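Local coordinates for protein PKS (Streptomyces albus, PDB 4OQJ) that probably acts as a polyketide-synthase ketosynthase in oxazolomycin biosynthesis, condensing acyl chains held on carrier proteins, at residues N190-V200 with H371-L381; V302-Q313 with I339-R350. All blocks are in the same frame, centred on the assembly; numbering follows the deposited sequence.

Both contacts lie in the ketosynthase fold, a member of the thiolase superfamily, with their centres about 19 Å apart and their nearest atoms about 9 Å apart. Along the chain, the two halves of contact 1 bracket contact 2: 190-200 comes first, then 302-313 and 339-350, and 371-381 last. Strand 441-448 lies between them. Its Ala443 and Val447 meet contact 1, whereas His444 and Ile446 meet contact 2, an alternation that puts the two helix pairs on opposite faces of the strand. Contact 1 is buried beside the subunit interface and, to judge from its sequence motifs, probably helps to form the active site; contact 2 packs an outer, partly exposed helix layer.

Contact 1 (N190-V200 with H371-L381); sequences NTACSTSLVAV and HLDTAAGMAGL
Ser196 and Thr374 form the polar centre of this contact. Ser196 OG donates to Thr374 O (2.9 Å), reaching it in the carbonyl plane on a lone pair. With chi1 at -73° the hydroxyl lies beside its own backbone N, and that N makes a weak second bond to Thr374 O (3.4 Å). A water between the segments reinforces the joint: it donates to Thr374 O and accepts from Ser196 N and, at 2.9 Å, from Gly377 N.

Gly377 has no side chain, and its CA lies 3.5 Å from Ser196 CB, so the two helices come close here. Nearby, Cys193 CB meets the edge of the His371 ring, 3.9 Å from CE1 and in the ring plane. Asp373 N donates to His371 ND1 (3.0 Å), steadying the ring, while NE2 binds a glycerol. Thr-Ala-Cys-Ser and the His-Leu-Asp-Thr-Ala-Ala-Gly run beginning at His371 match ketosynthase active-site motifs, consistent with a catalytic pocket.

Apolar contacts follow along the helices. The selenomethionine Met378, bent at chi2 and chi3, brings CE to Val200 CG2 (3.7 Å), which also touches Leu381 CD2 (3.8 Å).

Helices 195-209 and 376-390 thus meet between strand 214-221, touched by Ser196 and Val200, and strand 441-448, touched by Leu197 and Leu381, while Asn190 extends the sheet to a strand of the second subunit.

Contact 2 (V302-Q313 with I339-R350); sequences VQGQAAVVAEAQ and IEVAALNQAFNR
Gln346 reaches over Ala306 to Gln303. Its CB lies 4.2 Å from Ala306 CB, and CG, set anti to the backbone N (chi1 175°), passes the same methyl at 4.1 Å. CD follows over that methyl, and the extended chain then delivers the amide to Gln303. There NE2, which also rests against the Ala306 methyl, donates to Gln303 OE1 (3.0 Å) in an almost straight bond, and OE1 accepts from Gln303 NE2 (3.1 Å) on a lone pair. The two amides, their planes 22° apart, close a reciprocal pair between two exposed side chains.

Beneath it, segments 302-313 and 339-348 cross at -42°, their axes 7.9 Å apart at closest approach, a closeness allowed by Ala306, Ala310, Ala343 and Ala347. Helix 336-348 links the adjacent parallel strands 325-327 and 360-363, a beta-alpha-beta crossover in the C-terminal half of the thiolase-type fold.

Deeper in, Val309 CG1 packs on Ala347 CB (3.6 Å) and approaches Phe348. At the far end Gln313 splits its amide: NE2 sits over one face of the Phe348 ring (3.3 Å from CE1), while OE1 accepts from Arg350 NH1 (2.8 Å) near the guanidinium plane. The same NH1 also donates to Ala347 O, and NH2 forms a salt bridge with Glu314.

Contact 1 (N190-V200 with H371-L381)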
loop_
_atom_site.group_PDB
_atom_site.type_symbol
_atom_site.label_atom_id
_atom_site.label_comp_id
_atom_site.label_asym_id
_atom_site.label_seq_id
_atom_site.Cartn_x
_atom_site.Cartn_y
_atom_site.Cartn_z
ATOM N N ASN A 190 -3.427 -4.598 -1.491
ATOM C CA ASN A 190 -3.997 -5.935 -1.524
ATOM C C ASN A 190 -3.125 -6.941 -0.763
ATOM O O ASN A 190 -1.945 -7.078 -1.067
ATOM C CB ASN A 190 -4.152 -6.382 -2.975
ATOM C CG ASN A 190 -5.344 -5.754 -3.648
ATOM O OD1 ASN A 190 -5.224 -4.757 -4.369
ATOM N ND2 ASN A 190 -6.517 -6.327 -3.403
ATOM N N THR A 191 -3.725 -7.631 0.211
ATOM C CA THR A 191 -3.058 -8.696 0.956
ATOM C C THR A 191 -4.053 -9.820 1.227
ATOM O O THR A 191 -4.048 -10.429 2.294
ATOM C CB THR A 191 -2.483 -8.173 2.300
ATOM O OG1 THR A 191 -3.545 -7.664 3.115
ATOM C CG2 THR A 191 -1.472 -7.048 2.053
ATOM N N ALA A 192 -4.914 -10.079 0.258
ATOM C CA ALA A 192 -5.963 -11.089 0.403
ATOM C C ALA A 192 -6.868 -10.807 1.623
ATOM O O ALA A 192 -7.334 -9.685 1.782
ATOM C CB ALA A 192 -5.337 -12.498 0.477
ATOM N N CYS A 193 -7.140 -11.805 2.459
ATOM C CA CYS A 193 -8.167 -11.691 3.509
ATOM C C CYS A 193 -7.913 -10.587 4.525
ATOM O O CYS A 193 -8.838 -10.161 5.215
ATOM C CB CYS A 193 -8.309 -13.018 4.289
ATOM S SG CYS A 193 -7.913 -14.472 3.365
ATOM N N SER A 194 -6.674 -10.121 4.629
ATOM C CA SER A 194 -6.341 -9.048 5.571
ATOM C C SER A 194 -6.318 -7.655 4.954
ATOM O O SER A 194 -6.052 -6.663 5.655
ATOM C CB SER A 194 -4.987 -9.339 6.219
ATOM O OG SER A 194 -3.987 -9.513 5.235
ATOM N N THR A 195 -6.619 -7.570 3.658
ATOM C CA THR A 195 -6.583 -6.302 2.927
ATOM C C THR A 195 -7.202 -5.121 3.672
ATOM O O THR A 195 -6.623 -4.041 3.708
ATOM C CB THR A 195 -7.309 -6.438 1.561
ATOM O OG1 THR A 195 -6.565 -7.330 0.715
ATOM C CG2 THR A 195 -7.465 -5.090 0.879
ATOM N N SER A 196 -8.380 -5.317 4.264
ATOM C CA SER A 196 -9.082 -4.218 4.917
ATOM C C SER A 196 -8.286 -3.533 5.994
ATOM O O SER A 196 -8.246 -2.302 6.047
ATOM C CB SER A 196 -10.399 -4.707 5.555
ATOM O OG SER A 196 -11.380 -4.975 4.581
ATOM N N LEU A 197 -7.735 -4.313 6.915
ATOM C CA LEU A 197 -7.010 -3.726 8.039
ATOM C C LEU A 197 -5.618 -3.244 7.656
ATOM O O LEU A 197 -5.112 -2.302 8.248
ATOM C CB LEU A 197 -6.933 -4.725 9.182
ATOM C CG LEU A 197 -8.288 -5.192 9.736
ATOM C CD1 LEU A 197 -8.072 -6.014 11.012
ATOM C CD2 LEU A 197 -9.261 -4.025 9.995
ATOM N N VAL A 198 -5.001 -3.864 6.659
ATOM C CA VAL A 198 -3.765 -3.319 6.097
ATOM C C VAL A 198 -4.033 -1.934 5.492
ATOM O O VAL A 198 -3.251 -1.009 5.697
ATOM C CB VAL A 198 -3.149 -4.269 5.048
ATOM C CG1 VAL A 198 -1.926 -3.644 4.381
ATOM C CG2 VAL A 198 -2.760 -5.602 5.702
ATOM N N ALA A 199 -5.151 -1.767 4.784
ATOM C CA ALA A 199 -5.478 -0.467 4.218
ATOM C C ALA A 199 -5.654 0.541 5.349
ATOM O O ALA A 199 -5.170 1.678 5.268
ATOM C CB ALA A 199 -6.731 -0.545 3.363
ATOM N N VAL A 200 -6.336 0.115 6.417
ATOM C CA VAL A 200 -6.505 0.968 7.588
ATOM C C VAL A 200 -5.135 1.329 8.167
ATOM O O VAL A 200 -4.874 2.483 8.507
ATOM C CB VAL A 200 -7.388 0.283 8.664
ATOM C CG1 VAL A 200 -7.311 1.016 9.999
ATOM C CG2 VAL A 200 -8.845 0.233 8.202
ATOM N N HIS A 371 -17.539 -14.942 5.355
ATOM C CA HIS A 371 -16.177 -14.499 5.158
ATOM C C HIS A 371 -16.132 -13.596 3.937
ATOM O O HIS A 371 -16.190 -14.085 2.813
ATOM C CB HIS A 371 -15.265 -15.731 4.988
ATOM C CG HIS A 371 -13.804 -15.421 4.997
ATOM N ND1 HIS A 371 -13.297 -14.188 4.655
ATOM C CD2 HIS A 371 -12.731 -16.196 5.312
ATOM C CE1 HIS A 371 -11.978 -14.209 4.754
ATOM N NE2 HIS A 371 -11.610 -15.414 5.148
ATOM N N LEU A 372 -16.024 -12.283 4.157
ATOM C CA LEU A 372 -16.061 -11.309 3.055
ATOM C C LEU A 372 -14.719 -11.115 2.364
ATOM O O LEU A 372 -14.522 -10.148 1.615
ATOM C CB LEU A 372 -16.583 -9.962 3.574
ATOM C CG LEU A 372 -18.101 -9.745 3.471
ATOM C CD1 LEU A 372 -18.852 -10.915 3.980
ATOM C CD2 LEU A 372 -18.538 -8.498 4.224
ATOM N N ASP A 373 -13.797 -12.036 2.601
ATOM C CA ASP A 373 -12.568 -12.092 1.816
ATOM C C ASP A 373 -11.801 -10.756 1.933
ATOM O O ASP A 373 -11.446 -10.365 3.038
ATOM C CB ASP A 373 -12.913 -12.436 0.370
ATOM C CG ASP A 373 -11.713 -12.876 -0.432
ATOM O OD1 ASP A 373 -11.262 -14.019 -0.227
ATOM O OD2 ASP A 373 -11.237 -12.081 -1.274
ATOM N N THR A 374 -11.570 -10.042 0.833
ATOM C CA THR A 374 -10.867 -8.759 0.885
ATOM C C THR A 374 -11.510 -7.784 1.872
ATOM O O THR A 374 -10.821 -6.978 2.517
ATOM C CB THR A 374 -10.840 -8.121 -0.526
ATOM O OG1 THR A 374 -10.613 -9.144 -1.505
ATOM C CG2 THR A 374 -9.760 -7.063 -0.639
ATOM N N ALA A 375 -12.831 -7.867 1.991
ATOM C CA ALA A 375 -13.599 -6.966 2.855
ATOM C C ALA A 375 -13.864 -7.502 4.256
ATOM O O ALA A 375 -14.637 -6.910 5.012
ATOM C CB ALA A 375 -14.931 -6.645 2.191
ATOM N N ALA A 376 -13.265 -8.633 4.606
ATOM C CA ALA A 376 -13.592 -9.277 5.883
ATOM C C ALA A 376 -13.252 -8.368 7.050
ATOM O O ALA A 376 -14.005 -8.275 8.011
ATOM C CB ALA A 376 -12.860 -10.603 6.019
ATOM N N GLY A 377 -12.112 -7.690 6.951
ATOM C CA GLY A 377 -11.671 -6.798 7.996
ATOM C C GLY A 377 -12.574 -5.594 8.165
ATOM O O GLY A 377 -12.662 -5.045 9.270
HETATM N N MSE A 378 -13.229 -5.158 7.090
HETATM C CA MSE A 378 -14.193 -4.050 7.204
HETATM C C MSE A 378 -15.412 -4.500 8.000
HETATM O O MSE A 378 -15.905 -3.783 8.861
HETATM C CB MSE A 378 -14.654 -3.545 5.824
HETATM C CG MSE A 378 -13.741 -2.521 5.142
HETATM SE SE MSE A 378 -13.504 -0.884 6.191
HETATM C CE MSE A 378 -11.754 -1.380 6.560
ATOM N N ALA A 379 -15.904 -5.696 7.713
ATOM C CA ALA A 379 -17.049 -6.209 8.443
ATOM C C ALA A 379 -16.691 -6.339 9.935
ATOM O O ALA A 379 -17.484 -5.983 10.809
ATOM C CB ALA A 379 -17.498 -7.548 7.865
ATOM N N GLY A 380 -15.476 -6.783 10.223
ATOM C CA GLY A 380 -15.027 -6.942 11.606
ATOM C C GLY A 380 -14.810 -5.608 12.333
ATOM O O GLY A 380 -15.215 -5.444 13.479
ATOM N N LEU A 381 -14.160 -4.658 11.663
ATOM C CA LEU A 381 -13.866 -3.359 12.262
ATOM C C LEU A 381 -15.145 -2.552 12.471
ATOM O O LEU A 381 -15.351 -1.963 13.540
ATOM C CB LEU A 381 -12.876 -2.579 11.392
ATOM C CG LEU A 381 -12.497 -1.159 11.844
ATOM C CD1 LEU A 381 -11.977 -1.136 13.275
ATOM C CD2 LEU A 381 -11.462 -0.581 10.898
HETATM O O HOH W 1 -9.910 -7.865 5.036
#

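Contact 2 (V302-Q313 with I339-R350)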
loop_
_atom_site.group_PDB
_atom_site.type_symbol
_atom_site.label_atom_id
_atom_site.label_comp_id
_atom_site.label_asym_id
_atom_site.label_seq_id
_atom_site.Cartn_x
_atom_site.Cartn_y
_atom_site.Cartn_z
ATOM N N VAL A 302 0.722 -19.503 14.641
ATOM C CA VAL A 302 0.503 -18.991 15.995
ATOM C C VAL A 302 1.412 -17.797 16.253
ATOM O O VAL A 302 0.980 -16.772 16.764
ATOM C CB VAL A 302 0.778 -20.051 17.086
ATOM C CG1 VAL A 302 0.430 -19.501 18.468
ATOM C CG2 VAL A 302 -0.017 -21.308 16.843
ATOM N N GLN A 303 2.679 -17.936 15.883
ATOM C CA GLN A 303 3.656 -16.910 16.234
ATOM C C GLN A 303 3.429 -15.605 15.505
ATOM O O GLN A 303 3.548 -14.543 16.114
ATOM C CB GLN A 303 5.067 -17.432 15.988
ATOM C CG GLN A 303 5.437 -18.537 16.968
ATOM C CD GLN A 303 5.144 -18.152 18.430
ATOM O OE1 GLN A 303 5.441 -17.035 18.864
ATOM N NE2 GLN A 303 4.540 -19.074 19.179
ATOM N N GLY A 304 3.077 -15.674 14.221
ATOM C CA GLY A 304 2.803 -14.477 13.450
ATOM C C GLY A 304 1.618 -13.716 14.018
ATOM O O GLY A 304 1.649 -12.491 14.161
ATOM N N GLN A 305 0.558 -14.444 14.333
ATOM C CA GLN A 305 -0.632 -13.841 14.933
ATOM C C GLN A 305 -0.319 -13.251 16.315
ATOM O O GLN A 305 -0.660 -12.102 16.608
ATOM C CB GLN A 305 -1.756 -14.866 15.063
ATOM C CG GLN A 305 -2.349 -15.380 13.758
ATOM C CD GLN A 305 -3.483 -16.380 14.018
ATOM O OE1 GLN A 305 -4.142 -16.327 15.051
ATOM N NE2 GLN A 305 -3.687 -17.302 13.094
ATOM N N ALA A 306 0.341 -14.029 17.164
ATOM C CA ALA A 306 0.641 -13.554 18.514
ATOM C C ALA A 306 1.456 -12.257 18.447
ATOM O O ALA A 306 1.205 -11.306 19.189
ATOM C CB ALA A 306 1.389 -14.629 19.301
ATOM N N ALA A 307 2.429 -12.214 17.544
ATOM C CA ALA A 307 3.295 -11.040 17.428
ATOM C C ALA A 307 2.527 -9.802 16.983
ATOM O O ALA A 307 2.740 -8.712 17.509
ATOM C CB ALA A 307 4.429 -11.306 16.460
ATOM N N VAL A 308 1.632 -9.935 16.015
ATOM C CA VAL A 308 1.003 -8.720 15.511
ATOM C C VAL A 308 0.028 -8.165 16.569
ATOM O O VAL A 308 -0.126 -6.948 16.701
ATOM C CB VAL A 308 0.296 -8.957 14.163
ATOM C CG1 VAL A 308 -1.082 -9.593 14.355
ATOM C CG2 VAL A 308 0.175 -7.655 13.420
ATOM N N VAL A 309 -0.581 -9.040 17.364
ATOM C CA VAL A 309 -1.486 -8.573 18.419
ATOM C C VAL A 309 -0.706 -7.813 19.495
ATOM O O VAL A 309 -1.077 -6.703 19.902
ATOM C CB VAL A 309 -2.257 -9.749 19.040
ATOM C CG1 VAL A 309 -3.041 -9.322 20.299
ATOM C CG2 VAL A 309 -3.196 -10.328 18.009
ATOM N N ALA A 310 0.394 -8.404 19.942
ATOM C CA ALA A 310 1.242 -7.759 20.931
ATOM C C ALA A 310 1.764 -6.427 20.398
ATOM O O ALA A 310 1.771 -5.430 21.113
ATOM C CB ALA A 310 2.405 -8.687 21.319
ATOM N N GLU A 311 2.181 -6.408 19.136
ATOM C CA GLU A 311 2.763 -5.215 18.517
ATOM C C GLU A 311 1.745 -4.091 18.461
ATOM O O GLU A 311 2.058 -2.932 18.709
ATOM C CB GLU A 311 3.274 -5.517 17.097
ATOM C CG GLU A 311 4.020 -4.346 16.456
ATOM C CD GLU A 311 4.488 -4.605 15.019
ATOM O OE1 GLU A 311 4.543 -5.770 14.578
ATOM O OE2 GLU A 311 4.813 -3.626 14.327
ATOM N N ALA A 312 0.509 -4.433 18.132
ATOM C CA ALA A 312 -0.556 -3.420 18.075
ATOM C C ALA A 312 -0.829 -2.823 19.459
ATOM O O ALA A 312 -0.972 -1.604 19.602
ATOM C CB ALA A 312 -1.827 -4.026 17.502
ATOM N N GLN A 313 -0.889 -3.671 20.481
ATOM C CA GLN A 313 -1.132 -3.190 21.834
ATOM C C GLN A 313 0.010 -2.292 22.313
ATOM O O GLN A 313 -0.226 -1.268 22.960
ATOM C CB GLN A 313 -1.319 -4.361 22.801
ATOM C CG GLN A 313 -2.601 -5.117 22.580
ATOM C CD GLN A 313 -2.760 -6.295 23.521
ATOM O OE1 GLN A 313 -1.853 -6.626 24.279
ATOM N NE2 GLN A 313 -3.918 -6.934 23.472
ATOM N N ILE A 339 -5.738 -22.301 17.125
ATOM C CA ILE A 339 -4.542 -21.513 16.866
ATOM C C ILE A 339 -4.793 -20.028 17.165
ATOM O O ILE A 339 -3.956 -19.359 17.789
ATOM C CB ILE A 339 -4.055 -21.717 15.394
ATOM C CG1 ILE A 339 -3.339 -23.080 15.287
ATOM C CG2 ILE A 339 -3.150 -20.582 14.935
ATOM C CD1 ILE A 339 -2.716 -23.374 13.952
ATOM N N GLU A 340 -5.941 -19.503 16.747
ATOM C CA GLU A 340 -6.188 -18.079 16.943
ATOM C C GLU A 340 -6.236 -17.750 18.442
ATOM O O GLU A 340 -5.683 -16.744 18.889
ATOM C CB GLU A 340 -7.484 -17.618 16.255
ATOM C CG GLU A 340 -7.686 -16.112 16.412
ATOM C CD GLU A 340 -8.674 -15.512 15.426
ATOM O OE1 GLU A 340 -9.422 -16.284 14.783
ATOM O OE2 GLU A 340 -8.689 -14.261 15.302
ATOM N N VAL A 341 -6.869 -18.614 19.216
ATOM C CA VAL A 341 -7.002 -18.386 20.651
ATOM C C VAL A 341 -5.667 -18.602 21.357
ATOM O O VAL A 341 -5.344 -17.896 22.308
ATOM C CB VAL A 341 -8.076 -19.290 21.240
ATOM C CG1 VAL A 341 -8.161 -19.127 22.754
ATOM C CG2 VAL A 341 -9.436 -18.965 20.588
ATOM N N ALA A 342 -4.894 -19.584 20.900
ATOM C CA ALA A 342 -3.558 -19.806 21.450
ATOM C C ALA A 342 -2.684 -18.573 21.232
ATOM O O ALA A 342 -1.905 -18.191 22.100
ATOM C CB ALA A 342 -2.910 -21.031 20.820
ATOM N N ALA A 343 -2.828 -17.942 20.074
ATOM C CA ALA A 343 -2.039 -16.764 19.745
ATOM C C ALA A 343 -2.455 -15.566 20.599
ATOM O O ALA A 343 -1.610 -14.832 21.093
ATOM C CB ALA A 343 -2.180 -16.433 18.262
ATOM N N LEU A 344 -3.764 -15.371 20.755
ATOM C CA LEU A 344 -4.293 -14.320 21.618
ATOM C C LEU A 344 -3.890 -14.523 23.083
ATOM O O LEU A 344 -3.508 -13.567 23.766
ATOM C CB LEU A 344 -5.811 -14.272 21.516
ATOM C CG LEU A 344 -6.382 -13.668 20.232
ATOM C CD1 LEU A 344 -7.859 -14.003 20.153
ATOM C CD2 LEU A 344 -6.150 -12.139 20.202
ATOM N N ASN A 345 -3.985 -15.759 23.558
ATOM C CA ASN A 345 -3.527 -16.091 24.915
ATOM C C ASN A 345 -2.061 -15.680 25.086
ATOM O O ASN A 345 -1.694 -15.031 26.061
ATOM C CB ASN A 345 -3.674 -17.589 25.214
ATOM C CG ASN A 345 -5.102 -18.001 25.567
ATOM O OD1 ASN A 345 -5.966 -17.166 25.829
ATOM N ND2 ASN A 345 -5.350 -19.308 25.573
ATOM N N GLN A 346 -1.231 -16.057 24.121
ATOM C CA GLN A 346 0.202 -15.782 24.211
ATOM C C GLN A 346 0.433 -14.271 24.241
ATOM O O GLN A 346 1.184 -13.772 25.080
ATOM C CB GLN A 346 0.970 -16.424 23.045
ATOM C CG GLN A 346 2.449 -16.066 23.029
ATOM C CD GLN A 346 3.212 -16.696 21.869
ATOM O OE1 GLN A 346 3.073 -17.885 21.591
ATOM N NE2 GLN A 346 4.019 -15.892 21.185
ATOM N N ALA A 347 -0.216 -13.535 23.340
ATOM C CA ALA A 347 -0.056 -12.088 23.320
ATOM C C ALA A 347 -0.564 -11.451 24.617
ATOM O O ALA A 347 0.099 -10.581 25.184
ATOM C CB ALA A 347 -0.778 -11.485 22.115
ATOM N N PHE A 348 -1.735 -11.881 25.082
ATOM C CA PHE A 348 -2.372 -11.238 26.217
ATOM C C PHE A 348 -1.637 -11.546 27.526
ATOM O O PHE A 348 -1.583 -10.694 28.408
ATOM C CB PHE A 348 -3.854 -11.649 26.316
ATOM C CG PHE A 348 -4.783 -10.772 25.499
ATOM C CD1 PHE A 348 -4.616 -10.639 24.128
ATOM C CD2 PHE A 348 -5.820 -10.081 26.108
ATOM C CE1 PHE A 348 -5.471 -9.824 23.378
ATOM C CE2 PHE A 348 -6.674 -9.273 25.370
ATOM C CZ PHE A 348 -6.499 -9.142 24.000
ATOM N N ASN A 349 -1.048 -12.737 27.630
ATOM C CA ASN A 349 -0.380 -13.170 28.866
ATOM C C ASN A 349 1.113 -12.850 28.893
ATOM O O ASN A 349 1.827 -13.294 29.787
ATOM C CB ASN A 349 -0.546 -14.684 29.069
ATOM C CG ASN A 349 -1.977 -15.091 29.372
ATOM O OD1 ASN A 349 -2.741 -14.341 29.985
ATOM N ND2 ASN A 349 -2.340 -16.300 28.954
ATOM N N ARG A 350 1.590 -12.093 27.911
ATOM C CA ARG A 350 3.028 -11.948 27.710
ATOM C C ARG A 350 3.746 -11.219 28.856
ATOM O O ARG A 350 4.942 -11.416 29.059
ATOM C CB ARG A 350 3.301 -11.223 26.389
ATOM C CG ARG A 350 2.972 -9.727 26.390
ATOM C CD ARG A 350 3.147 -9.110 24.992
ATOM N NE ARG A 350 2.877 -7.668 24.991
ATOM C CZ ARG A 350 1.662 -7.129 24.899
ATOM N NH1 ARG A 350 0.588 -7.902 24.797
ATOM N NH2 ARG A 350 1.514 -5.814 24.915
HETATM O O HOH W 2 -4.862 -14.582 17.046
#